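Local structure of spindle pole body-associated protein VIK1 (4GKP) at residues L17-E23 with F50-N56; K62-K66 with K99-F103; H70-D74 with F103-Y108; E149-S153 with I201-F205. The protein associates with the kinesin Kar3 as a noncatalytic partner and probably binds microtubules through the C-terminal motor homology domain, the part described here with a truncated neck. The contacts are given in a common frame with arbitrary orientation. Numbering follows the deposited sequence.

Contact 1: residues L17-E23 with F50-N56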
loop_
_atom_site.group_PDB
_atom_site.type_symbol
_atom_site.label_atom_id
_atom_site.label_comp_id
_atom_site.label_asym_id
_atom_site.label_seq_id
_atom_site.Cartn_x
_atom_site.Cartn_y
_atom_site.Cartn_z
ATOM N N LEU A 17 -10.207 1.678 -3.946
ATOM C CA LEU A 17 -9.603 0.579 -4.661
ATOM C C LEU A 17 -9.141 1.038 -6.010
ATOM O O LEU A 17 -9.949 1.379 -6.867
ATOM C CB LEU A 17 -10.590 -0.566 -4.837
ATOM C CG LEU A 17 -11.290 -1.187 -3.637
ATOM C CD1 LEU A 17 -12.458 -1.996 -4.166
ATOM C CD2 LEU A 17 -10.370 -2.076 -2.819
ATOM N N PHE A 18 -7.834 1.021 -6.194
ATOM C CA PHE A 18 -7.259 1.434 -7.435
ATOM C C PHE A 18 -6.728 0.231 -8.206
ATOM O O PHE A 18 -6.204 -0.725 -7.620
ATOM C CB PHE A 18 -6.189 2.499 -7.179
ATOM C CG PHE A 18 -6.686 3.643 -6.333
ATOM C CD1 PHE A 18 -7.374 4.697 -6.907
ATOM C CD2 PHE A 18 -6.500 3.645 -4.955
ATOM C CE1 PHE A 18 -7.854 5.746 -6.127
ATOM C CE2 PHE A 18 -6.986 4.684 -4.172
ATOM C CZ PHE A 18 -7.663 5.740 -4.755
ATOM N N ALA A 19 -6.900 0.281 -9.520
ATOM C CA ALA A 19 -6.355 -0.727 -10.409
ATOM C C ALA A 19 -5.272 -0.094 -11.245
ATOM O O ALA A 19 -5.533 0.797 -12.033
ATOM C CB ALA A 19 -7.443 -1.322 -11.298
ATOM N N ASN A 20 -4.045 -0.546 -11.047
ATOM C CA ASN A 20 -2.949 -0.113 -11.872
ATOM C C ASN A 20 -2.963 -1.055 -13.077
ATOM O O ASN A 20 -2.591 -2.226 -12.979
ATOM C CB ASN A 20 -1.636 -0.180 -11.080
ATOM C CG ASN A 20 -0.581 0.755 -11.611
ATOM O OD1 ASN A 20 -0.849 1.598 -12.454
ATOM N ND2 ASN A 20 0.638 0.611 -11.115
ATOM N N ILE A 21 -3.447 -0.531 -14.195
ATOM C CA ILE A 21 -3.710 -1.302 -15.398
ATOM C C ILE A 21 -2.437 -1.251 -16.220
ATOM O O ILE A 21 -2.055 -0.189 -16.707
ATOM C CB ILE A 21 -4.873 -0.659 -16.224
ATOM C CG1 ILE A 21 -6.121 -0.418 -15.356
ATOM C CG2 ILE A 21 -5.201 -1.455 -17.487
ATOM C CD1 ILE A 21 -6.917 -1.663 -15.038
ATOM N N ILE A 22 -1.761 -2.387 -16.361
ATOM C CA ILE A 22 -0.638 -2.442 -17.289
ATOM C C ILE A 22 -1.209 -2.825 -18.669
ATOM O O ILE A 22 -1.195 -3.988 -19.065
ATOM C CB ILE A 22 0.510 -3.357 -16.787
ATOM C CG1 ILE A 22 0.794 -3.111 -15.294
ATOM C CG2 ILE A 22 1.776 -3.136 -17.615
ATOM C CD1 ILE A 22 1.317 -1.721 -14.967
ATOM N N GLU A 23 -1.717 -1.806 -19.371
ATOM C CA GLU A 23 -2.623 -1.960 -20.523
ATOM C C GLU A 23 -2.083 -2.798 -21.680
ATOM O O GLU A 23 -2.794 -3.636 -22.216
ATOM C CB GLU A 23 -3.063 -0.586 -21.038
ATOM C CG GLU A 23 -4.318 -0.591 -21.897
ATOM C CD GLU A 23 -4.609 0.780 -22.476
ATOM O OE1 GLU A 23 -5.590 1.408 -22.027
ATOM O OE2 GLU A 23 -3.845 1.241 -23.357
ATOM N N PHE A 50 -14.034 -0.500 -9.449
ATOM C CA PHE A 50 -12.983 0.179 -8.698
ATOM C C PHE A 50 -13.313 1.665 -8.494
ATOM O O PHE A 50 -14.135 2.231 -9.223
ATOM C CB PHE A 50 -11.655 0.046 -9.453
ATOM C CG PHE A 50 -11.148 -1.373 -9.546
ATOM C CD1 PHE A 50 -10.435 -1.944 -8.492
ATOM C CD2 PHE A 50 -11.395 -2.146 -10.686
ATOM C CE1 PHE A 50 -9.973 -3.247 -8.577
ATOM C CE2 PHE A 50 -10.928 -3.450 -10.779
ATOM C CZ PHE A 50 -10.215 -4.001 -9.724
ATOM N N THR A 51 -12.657 2.295 -7.514
ATOM C CA THR A 51 -12.692 3.747 -7.377
ATOM C C THR A 51 -12.101 4.397 -8.615
ATOM O O THR A 51 -12.655 5.346 -9.157
ATOM C CB THR A 51 -11.869 4.245 -6.179
ATOM O OG1 THR A 51 -12.187 3.475 -5.014
ATOM C CG2 THR A 51 -12.147 5.742 -5.940
ATOM N N LYS A 52 -10.964 3.878 -9.053
ATOM C CA LYS A 52 -10.249 4.466 -10.159
ATOM C C LYS A 52 -9.372 3.417 -10.854
ATOM O O LYS A 52 -8.643 2.669 -10.204
ATOM C CB LYS A 52 -9.401 5.651 -9.662
ATOM C CG LYS A 52 -8.683 6.454 -10.740
ATOM C CD LYS A 52 -9.579 7.532 -11.324
ATOM C CE LYS A 52 -8.906 8.243 -12.494
ATOM N NZ LYS A 52 -7.881 9.210 -12.018
ATOM N N LEU A 53 -9.485 3.353 -12.177
ATOM C CA LEU A 53 -8.507 2.659 -12.997
ATOM C C LEU A 53 -7.404 3.648 -13.292
ATOM O O LEU A 53 -7.668 4.817 -13.544
ATOM C CB LEU A 53 -9.122 2.198 -14.323
ATOM C CG LEU A 53 -9.818 0.840 -14.448
ATOM C CD1 LEU A 53 -10.603 0.426 -13.212
ATOM C CD2 LEU A 53 -10.702 0.845 -15.688
ATOM N N ILE A 54 -6.166 3.182 -13.249
ATOM C CA ILE A 54 -5.043 3.985 -13.675
ATOM C C ILE A 54 -4.492 3.325 -14.918
ATOM O O ILE A 54 -4.118 2.152 -14.879
ATOM C CB ILE A 54 -3.960 4.069 -12.579
ATOM C CG1 ILE A 54 -4.526 4.799 -11.358
ATOM C CG2 ILE A 54 -2.709 4.769 -13.104
ATOM C CD1 ILE A 54 -4.158 4.169 -10.034
ATOM N N GLN A 55 -4.482 4.076 -16.018
ATOM C CA GLN A 55 -3.894 3.626 -17.273
ATOM C C GLN A 55 -2.368 3.750 -17.236
ATOM O O GLN A 55 -1.806 4.846 -17.250
ATOM C CB GLN A 55 -4.467 4.399 -18.475
ATOM C CG GLN A 55 -4.120 3.757 -19.814
ATOM C CD GLN A 55 -4.272 4.683 -21.009
ATOM O OE1 GLN A 55 -4.259 5.903 -20.871
ATOM N NE2 GLN A 55 -4.391 4.102 -22.195
ATOM N N ASN A 56 -1.705 2.606 -17.225
ATOM C CA ASN A 56 -0.257 2.549 -17.103
ATOM C C ASN A 56 0.335 1.726 -18.253
ATOM O O ASN A 56 -0.375 0.948 -18.895
ATOM C CB ASN A 56 0.090 1.934 -15.744
ATOM C CG ASN A 56 1.298 2.569 -15.099
ATOM O OD1 ASN A 56 2.198 3.061 -15.774
ATOM N ND2 ASN A 56 1.330 2.550 -13.771
#
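Two neighbouring parallel strands of the central mixed sheet meet here, 17-22 and 52-56, with segment axes 4.8 Å apart and their N-to-C directions 21° from each other. Parallel pairing is evident from the staggered ladder: A19 N donates to K52 O (3.0 Å), A19 O accepts from I54 N (2.8 Å), I21 N donates to I54 O (2.8 Å) and I21 O accepts from N56 N (2.9 Å), so residues 19 and 21 each bond to both flanking residues of their bridge partner. The backbone series runs on to E23 N and N56 O (3.1 Å), and side chains add to it at both ends: L17 N to T51 OG1 (2.9 Å) and Q55 NE2 to E23 OE1 (3.0 Å), an oxygen also bonded to Y34. The faces differ. On one, F18 CB packs against I54 CD1 (3.9 Å) and N56 ND2 donates to N20 OD1 (2.7 Å). On the other, A19 CB sits 3.9 Å from the F50 ring centroid, 2° off the normal, a nearly ideal CH-pi contact, and I21 CD1 meets L53 CG at 3.9 Å. Helix 68-78 touches F18; I39 of strand 38-41 touches A19, I21 and F50. With strand 246-250 pairing along the far edge of 17-22, this parallel arrangement is part of the central sheet of a kinesin motor-like fold.

Contact 2: residues K62-K66 with K99-F103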
loop_
_atom_site.group_PDB
_atom_site.type_symbol
_atom_site.label_atom_id
_atom_site.label_comp_id
_atom_site.label_asym_id
_atom_site.label_seq_id
_atom_site.Cartn_x
_atom_site.Cartn_y
_atom_site.Cartn_z
ATOM N N LYS A 62 4.152 5.387 -14.725
ATOM C CA LYS A 62 3.488 6.456 -13.964
ATOM C C LYS A 62 3.762 6.427 -12.448
ATOM O O LYS A 62 3.953 5.369 -11.850
ATOM C CB LYS A 62 1.977 6.455 -14.235
ATOM N N ASP A 63 3.794 7.613 -11.849
ATOM C CA ASP A 63 3.921 7.786 -10.412
ATOM C C ASP A 63 2.510 7.914 -9.892
ATOM O O ASP A 63 1.850 8.896 -10.186
ATOM C CB ASP A 63 4.718 9.067 -10.119
ATOM C CG ASP A 63 4.880 9.358 -8.619
ATOM O OD1 ASP A 63 4.299 8.660 -7.760
ATOM O OD2 ASP A 63 5.601 10.323 -8.309
ATOM N N LEU A 64 2.053 6.924 -9.128
ATOM C CA LEU A 64 0.676 6.887 -8.622
ATOM C C LEU A 64 0.410 7.966 -7.591
ATOM O O LEU A 64 -0.735 8.260 -7.295
ATOM C CB LEU A 64 0.372 5.533 -7.982
ATOM C CG LEU A 64 0.642 4.287 -8.825
ATOM C CD1 LEU A 64 1.082 3.122 -7.945
ATOM C CD2 LEU A 64 -0.574 3.939 -9.671
ATOM N N PHE A 65 1.473 8.538 -7.033
ATOM C CA PHE A 65 1.351 9.537 -5.973
ATOM C C PHE A 65 1.114 10.955 -6.510
ATOM O O PHE A 65 0.894 11.885 -5.746
ATOM C CB PHE A 65 2.537 9.433 -4.995
ATOM C CG PHE A 65 2.680 8.057 -4.382
ATOM C CD1 PHE A 65 1.777 7.610 -3.434
ATOM C CD2 PHE A 65 3.696 7.205 -4.776
ATOM C CE1 PHE A 65 1.880 6.340 -2.885
ATOM C CE2 PHE A 65 3.811 5.934 -4.228
ATOM C CZ PHE A 65 2.903 5.499 -3.280
ATOM N N LYS A 66 1.106 11.095 -7.830
ATOM C CA LYS A 66 0.738 12.346 -8.483
ATOM C C LYS A 66 -0.725 12.302 -8.929
ATOM O O LYS A 66 -1.214 13.246 -9.556
ATOM C CB LYS A 66 1.655 12.635 -9.694
ATOM C CG LYS A 66 3.116 12.920 -9.356
ATOM C CD LYS A 66 3.941 13.187 -10.613
ATOM N N LYS A 99 8.999 5.626 -5.139
ATOM C CA LYS A 99 8.228 6.823 -5.475
ATOM C C LYS A 99 7.517 7.389 -4.238
ATOM O O LYS A 99 7.382 8.608 -4.066
ATOM C CB LYS A 99 7.235 6.514 -6.600
ATOM C CG LYS A 99 7.879 6.350 -7.972
ATOM C CD LYS A 99 8.321 7.693 -8.553
ATOM C CE LYS A 99 9.104 7.535 -9.851
ATOM N NZ LYS A 99 8.310 6.805 -10.878
ATOM N N LEU A 100 7.087 6.480 -3.372
ATOM C CA LEU A 100 6.552 6.832 -2.074
ATOM C C LEU A 100 7.572 7.642 -1.260
ATOM O O LEU A 100 7.254 8.734 -0.793
ATOM C CB LEU A 100 6.139 5.573 -1.329
ATOM C CG LEU A 100 5.543 5.801 0.052
ATOM C CD1 LEU A 100 4.219 6.533 -0.070
ATOM C CD2 LEU A 100 5.397 4.472 0.795
ATOM N N LEU A 101 8.792 7.115 -1.105
ATOM C CA LEU A 101 9.863 7.877 -0.454
ATOM C C LEU A 101 10.048 9.245 -1.101
ATOM O O LEU A 101 10.094 10.254 -0.402
ATOM C CB LEU A 101 11.194 7.109 -0.426
ATOM C CG LEU A 101 11.219 5.788 0.349
ATOM C CD1 LEU A 101 12.615 5.174 0.381
ATOM C CD2 LEU A 101 10.673 5.956 1.753
ATOM N N ALA A 102 10.112 9.277 -2.431
ATOM C CA ALA A 102 10.331 10.528 -3.173
ATOM C C ALA A 102 9.172 11.511 -2.970
ATOM O O ALA A 102 9.378 12.718 -2.766
ATOM C CB ALA A 102 10.554 10.232 -4.657
ATOM N N PHE A 103 7.954 10.984 -3.001
ATOM C CA PHE A 103 6.758 11.791 -2.727
ATOM C C PHE A 103 6.808 12.488 -1.356
ATOM O O PHE A 103 6.462 13.664 -1.250
ATOM C CB PHE A 103 5.478 10.943 -2.892
ATOM C CG PHE A 103 4.208 11.669 -2.507
ATOM C CD1 PHE A 103 3.666 12.653 -3.331
ATOM C CD2 PHE A 103 3.554 11.357 -1.329
ATOM C CE1 PHE A 103 2.507 13.317 -2.979
ATOM C CE2 PHE A 103 2.394 12.020 -0.965
ATOM C CZ PHE A 103 1.874 13.001 -1.789
#
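F65 overlaps the side chain of F103 by its CB rather than by its ring: F65 CB lies 4.1 Å from the F103 ring centroid, 27° off the normal, a CH-pi contact over the face. The two ring planes are near parallel, at 24°, but with centroids 5.8 Å apart they are slid so far that they barely overlap. The F65 ring instead reaches the helix backbone and L100, with F65 CE2 3.4 Å from L100 N and F65 CZ 3.6 Å from L100 CD1. D63 helps shape the 3-10 segment 64-66 that presents F65: its OD1 accepts from F65 N at 2.9 Å, forming an Asx turn, while D63 OD2 approaches the aliphatic K99 CD at 3.8 Å. The segments bury 312 Å², with F65 alone covered over 114 Å², and share no hydrogen bond. The loop between strand 52-56 and helix 68-78 thus rests on helix 96-107; I73 of helix 68-78 touches both phenylalanines, and L100 continues inward to F203 and F205 of strand 201-208.

Contact 3: residues H70-D74 with F103-Y108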
loop_
_atom_site.group_PDB
_atom_site.type_symbol
_atom_site.label_atom_id
_atom_site.label_comp_id
_atom_site.label_asym_id
_atom_site.label_seq_id
_atom_site.Cartn_x
_atom_site.Cartn_y
_atom_site.Cartn_z
ATOM N N HIS A 70 -2.345 11.093 -3.771
ATOM C CA HIS A 70 -1.881 12.370 -3.230
ATOM C C HIS A 70 -2.951 12.984 -2.380
ATOM O O HIS A 70 -2.694 13.443 -1.271
ATOM C CB HIS A 70 -1.529 13.331 -4.381
ATOM C CG HIS A 70 -0.880 14.629 -3.940
ATOM N ND1 HIS A 70 -0.353 15.506 -4.815
ATOM C CD2 HIS A 70 -0.686 15.185 -2.664
ATOM C CE1 HIS A 70 0.151 16.565 -4.147
ATOM N NE2 HIS A 70 -0.050 16.366 -2.831
ATOM N N VAL A 71 -4.164 13.003 -2.913
ATOM C CA VAL A 71 -5.301 13.647 -2.262
ATOM C C VAL A 71 -5.684 12.846 -1.026
ATOM O O VAL A 71 -5.883 13.399 0.051
ATOM C CB VAL A 71 -6.494 13.803 -3.255
ATOM C CG1 VAL A 71 -7.713 14.423 -2.594
ATOM C CG2 VAL A 71 -6.053 14.621 -4.452
ATOM N N TYR A 72 -5.755 11.533 -1.200
ATOM C CA TYR A 72 -5.989 10.615 -0.100
ATOM C C TYR A 72 -4.998 10.845 1.038
ATOM O O TYR A 72 -5.407 11.092 2.164
ATOM C CB TYR A 72 -5.905 9.187 -0.629
ATOM C CG TYR A 72 -5.883 8.149 0.441
ATOM C CD1 TYR A 72 -6.976 7.963 1.277
ATOM C CD2 TYR A 72 -4.755 7.344 0.629
ATOM C CE1 TYR A 72 -6.964 6.980 2.262
ATOM C CE2 TYR A 72 -4.737 6.369 1.604
ATOM C CZ TYR A 72 -5.847 6.194 2.422
ATOM O OH TYR A 72 -5.823 5.224 3.405
ATOM N N ILE A 73 -3.700 10.778 0.732
ATOM C CA ILE A 73 -2.631 10.949 1.718
ATOM C C ILE A 73 -2.718 12.292 2.428
ATOM O O ILE A 73 -2.701 12.371 3.661
ATOM C CB ILE A 73 -1.234 10.819 1.067
ATOM C CG1 ILE A 73 -0.998 9.374 0.612
ATOM C CG2 ILE A 73 -0.139 11.288 2.030
ATOM C CD1 ILE A 73 0.357 9.096 -0.019
ATOM N N ASP A 74 -2.797 13.349 1.630
ATOM C CA ASP A 74 -2.902 14.697 2.134
ATOM C C ASP A 74 -4.108 14.890 3.066
ATOM O O ASP A 74 -4.021 15.625 4.054
ATOM C CB ASP A 74 -3.010 15.652 0.952
ATOM C CG ASP A 74 -2.377 16.973 1.232
ATOM O OD1 ASP A 74 -1.129 17.042 1.225
ATOM O OD2 ASP A 74 -3.123 17.940 1.482
ATOM N N PHE A 103 7.954 10.984 -3.001
ATOM C CA PHE A 103 6.758 11.791 -2.727
ATOM C C PHE A 103 6.808 12.488 -1.356
ATOM O O PHE A 103 6.462 13.664 -1.250
ATOM C CB PHE A 103 5.478 10.943 -2.892
ATOM C CG PHE A 103 4.208 11.669 -2.507
ATOM C CD1 PHE A 103 3.666 12.653 -3.331
ATOM C CD2 PHE A 103 3.554 11.357 -1.329
ATOM C CE1 PHE A 103 2.507 13.317 -2.979
ATOM C CE2 PHE A 103 2.394 12.020 -0.965
ATOM C CZ PHE A 103 1.874 13.001 -1.789
ATOM N N PHE A 104 7.217 11.775 -0.310
ATOM C CA PHE A 104 7.284 12.402 1.028
ATOM C C PHE A 104 8.399 13.435 1.120
ATOM O O PHE A 104 8.222 14.482 1.764
ATOM C CB PHE A 104 7.453 11.372 2.156
ATOM C CG PHE A 104 6.280 10.456 2.335
ATOM C CD1 PHE A 104 4.996 10.857 1.993
ATOM C CD2 PHE A 104 6.459 9.196 2.885
ATOM C CE1 PHE A 104 3.916 10.017 2.190
ATOM C CE2 PHE A 104 5.374 8.343 3.081
ATOM C CZ PHE A 104 4.099 8.758 2.729
ATOM N N LYS A 105 9.540 13.128 0.495
ATOM C CA LYS A 105 10.645 14.086 0.353
ATOM C C LYS A 105 10.179 15.385 -0.274
ATOM O O LYS A 105 10.497 16.459 0.236
ATOM C CB LYS A 105 11.812 13.522 -0.467
ATOM C CG LYS A 105 12.869 14.572 -0.818
ATOM C CD LYS A 105 14.017 14.008 -1.650
ATOM C CE LYS A 105 15.290 13.843 -0.835
ATOM N N ASN A 106 9.408 15.295 -1.350
ATOM C CA ASN A 106 9.010 16.500 -2.082
ATOM C C ASN A 106 7.855 17.284 -1.480
ATOM O O ASN A 106 7.630 18.416 -1.876
ATOM C CB ASN A 106 8.712 16.176 -3.553
ATOM C CG ASN A 106 9.911 15.580 -4.277
ATOM O OD1 ASN A 106 11.028 16.094 -4.188
ATOM N ND2 ASN A 106 9.680 14.490 -5.004
ATOM N N ASN A 107 7.114 16.708 -0.534
ATOM C CA ASN A 107 5.888 17.369 -0.064
ATOM C C ASN A 107 5.778 17.652 1.426
ATOM O O ASN A 107 5.101 18.605 1.834
ATOM C CB ASN A 107 4.647 16.624 -0.547
ATOM C CG ASN A 107 4.495 16.690 -2.049
ATOM O OD1 ASN A 107 3.887 17.629 -2.586
ATOM N ND2 ASN A 107 5.091 15.726 -2.746
ATOM N N TYR A 108 6.456 16.855 2.239
ATOM C CA TYR A 108 6.186 16.890 3.665
ATOM C C TYR A 108 7.375 17.193 4.596
ATOM O O TYR A 108 7.179 17.438 5.790
ATOM C CB TYR A 108 5.456 15.600 4.055
ATOM C CG TYR A 108 4.134 15.432 3.328
ATOM C CD1 TYR A 108 3.071 16.337 3.532
ATOM C CD2 TYR A 108 3.932 14.368 2.440
ATOM C CE1 TYR A 108 1.858 16.173 2.877
ATOM C CE2 TYR A 108 2.725 14.204 1.778
ATOM C CZ TYR A 108 1.695 15.102 1.998
ATOM O OH TYR A 108 0.496 14.935 1.317
#
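The bump on one side is I73, which projects from helix 68-78 into a hollow lined by F103, F104 and Y108. Its CD1 comes within 3.7 Å of F103 CE2, and its CG2 lies 4.3 Å from F104 CE1 and 4.1 Å from Y108 CE2, so this one branched side chain touches three aromatic walls. Beside it the F103 ring is itself a wedge: its edge points at the face of H70 in a T-shaped pair, centroids 5.0 Å apart and planes at 79°, with H70 CD2 3.5 Å from F103 CZ. The segment axes remain 12.8 Å apart at closest approach and cross at -66°, a separation too wide for backbone contact, which is why large side chains span the gap. Both helices belong to the kinesin motor-like fold, and F104 carries the aromatic filling onward to its sheet, meeting F188 and F190 edge-to-face. At the border of the hollow, Y108 stretches across so that its OH donates to D74 OD1 at 2.7 Å. The other carboxylate oxygen, D74 OD2, forms a salt bridge with K78 one turn further along helix 68-78. N107 turns its ND2 back to F103 O at 2.9 Å, leaving N107 OD1 4.1 Å from H70 NE2.

Contact 4: residues E149-S153 with I201-F205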
loop_
_atom_site.group_PDB
_atom_site.type_symbol
_atom_site.label_atom_id
_atom_site.label_comp_id
_atom_site.label_asym_id
_atom_site.label_seq_id
_atom_site.Cartn_x
_atom_site.Cartn_y
_atom_site.Cartn_z
ATOM N N GLU A 149 -3.690 -0.045 21.640
ATOM C CA GLU A 149 -4.944 0.589 21.239
ATOM C C GLU A 149 -4.729 1.587 20.092
ATOM O O GLU A 149 -5.482 1.593 19.129
ATOM C CB GLU A 149 -5.623 1.273 22.436
ATOM N N SER A 150 -3.676 2.395 20.202
ATOM C CA SER A 150 -3.476 3.562 19.340
ATOM C C SER A 150 -2.569 3.301 18.125
ATOM O O SER A 150 -2.543 4.102 17.189
ATOM C CB SER A 150 -2.876 4.713 20.168
ATOM O OG SER A 150 -1.535 4.413 20.564
ATOM N N THR A 151 -1.844 2.179 18.150
ATOM C CA THR A 151 -0.720 1.960 17.255
ATOM C C THR A 151 -0.293 0.496 17.259
ATOM O O THR A 151 -0.683 -0.285 18.133
ATOM C CB THR A 151 0.499 2.841 17.668
ATOM O OG1 THR A 151 1.403 3.014 16.563
ATOM C CG2 THR A 151 1.242 2.241 18.875
ATOM N N ILE A 152 0.495 0.146 16.247
ATOM C CA ILE A 152 1.239 -1.087 16.209
ATOM C C ILE A 152 2.683 -0.734 16.499
ATOM O O ILE A 152 3.297 0.105 15.838
ATOM C CB ILE A 152 1.111 -1.775 14.842
ATOM C CG1 ILE A 152 -0.366 -2.025 14.527
ATOM C CG2 ILE A 152 1.940 -3.058 14.798
ATOM C CD1 ILE A 152 -0.604 -2.733 13.219
ATOM N N SER A 153 3.229 -1.370 17.516
ATOM C CA SER A 153 4.576 -1.057 17.927
ATOM C C SER A 153 5.534 -2.050 17.297
ATOM O O SER A 153 5.349 -3.259 17.430
ATOM C CB SER A 153 4.673 -1.087 19.444
ATOM O OG SER A 153 5.701 -0.221 19.860
ATOM N N ILE A 201 1.096 10.709 13.564
ATOM C CA ILE A 201 0.104 10.086 12.704
ATOM C C ILE A 201 0.786 8.900 12.031
ATOM O O ILE A 201 1.823 9.066 11.376
ATOM C CB ILE A 201 -0.397 11.054 11.613
ATOM C CG1 ILE A 201 -0.748 12.427 12.233
ATOM C CG2 ILE A 201 -1.563 10.419 10.862
ATOM C CD1 ILE A 201 -0.877 13.548 11.238
ATOM N N ASP A 202 0.220 7.706 12.203
ATOM C CA ASP A 202 0.816 6.507 11.611
ATOM C C ASP A 202 0.322 6.243 10.181
ATOM O O ASP A 202 -0.891 6.262 9.896
ATOM C CB ASP A 202 0.537 5.283 12.489
ATOM C CG ASP A 202 0.968 5.489 13.918
ATOM O OD1 ASP A 202 2.050 6.026 14.137
ATOM O OD2 ASP A 202 0.219 5.120 14.840
ATOM N N PHE A 203 1.270 5.987 9.295
ATOM C CA PHE A 203 0.944 5.567 7.950
ATOM C C PHE A 203 1.601 4.220 7.725
ATOM O O PHE A 203 2.800 4.079 7.969
ATOM C CB PHE A 203 1.419 6.593 6.908
ATOM C CG PHE A 203 1.369 6.091 5.471
ATOM C CD1 PHE A 203 0.152 5.789 4.853
ATOM C CD2 PHE A 203 2.539 5.955 4.721
ATOM C CE1 PHE A 203 0.102 5.343 3.536
ATOM C CE2 PHE A 203 2.494 5.501 3.398
ATOM C CZ PHE A 203 1.271 5.192 2.807
ATOM N N TYR A 204 0.815 3.238 7.277
ATOM C CA TYR A 204 1.335 1.893 6.963
ATOM C C TYR A 204 1.296 1.640 5.470
ATOM O O TYR A 204 0.244 1.796 4.825
ATOM C CB TYR A 204 0.536 0.790 7.674
ATOM C CG TYR A 204 0.479 0.968 9.156
ATOM C CD1 TYR A 204 1.490 0.466 9.971
ATOM C CD2 TYR A 204 -0.570 1.677 9.754
ATOM C CE1 TYR A 204 1.451 0.644 11.349
ATOM C CE2 TYR A 204 -0.617 1.864 11.127
ATOM C CZ TYR A 204 0.395 1.338 11.916
ATOM O OH TYR A 204 0.359 1.514 13.267
ATOM N N PHE A 205 2.449 1.267 4.932
ATOM C CA PHE A 205 2.545 0.850 3.547
ATOM C C PHE A 205 2.820 -0.642 3.488
ATOM O O PHE A 205 3.878 -1.116 3.900
ATOM C CB PHE A 205 3.635 1.612 2.792
ATOM C CG PHE A 205 3.764 1.204 1.355
ATOM C CD1 PHE A 205 2.682 1.341 0.472
ATOM C CD2 PHE A 205 4.958 0.669 0.871
ATOM C CE1 PHE A 205 2.791 0.951 -0.862
ATOM C CE2 PHE A 205 5.078 0.300 -0.467
ATOM C CZ PHE A 205 3.998 0.445 -1.333
#
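Two hydrogen bonds join the hairpin of strands 145-147 and 152-154, at its connection and second strand, to strand 201-208 of the central sheet. In the first, T151 OG1 donates to D202 OD2 at 3.0 Å; the same hydroxyl also accepts from K187 NZ, its strongest polar partner, so T151 is satisfied both as donor and as acceptor. In the second, the backbone N of I152 donates to Y204 OH at 3.3 Å, with an N-H...O angle of 157°, long but well directed. The carbonyl of I152 is served by K187 NZ, so this lysine of strand 183-192 serves two acceptors in segment 149-153. E149 O has its own donor in K237 NZ. On the sheet side, D202 and Y204 alternate with F203: their CA-to-CB bonds point toward the hairpin, while F203 packs against L100 of helix 96-107. The backbone of strand 201-208 is engaged in the sheet, D202 and Y204 both bonding to F83 and F203 to F188. Apolar contact is slight, I152 CB lying 4.3 Å from Y204 CE1, and only 156 Å² is buried. The closest CA pair, T151 and D202 at 7.4 Å, is too distant for strand pairing. Two polar bonds, each using a side chain of strand 201-208, with K187 nearby, carry the specific part of the joining: the hairpin is held to the central sheet without adding a strand to it.

In the fold
From the N terminus, contact 1 comes first, pairing strands 17-22 and 52-56 and closing a loop that contains the small sheet of strands 30-33, 38-41 and 46-49. Contact 2 opens just afterwards and touches it through L64, which packs on I54 and N20. Contacts 2 and 3 cross: segments 62-66 and 70-74 both precede 99-103 and 103-108, and F103 is common to the two. Together they tie the chain around the start of helix 68-78 to helix 96-107. Contact 4 closes last, across 47 residues, joining the hairpin segment 149-153, which runs into strand 152-154, to strand 201-208. That strand meets helix 96-107 through F203 and F205, linking contact 4 to contacts 2 and 3.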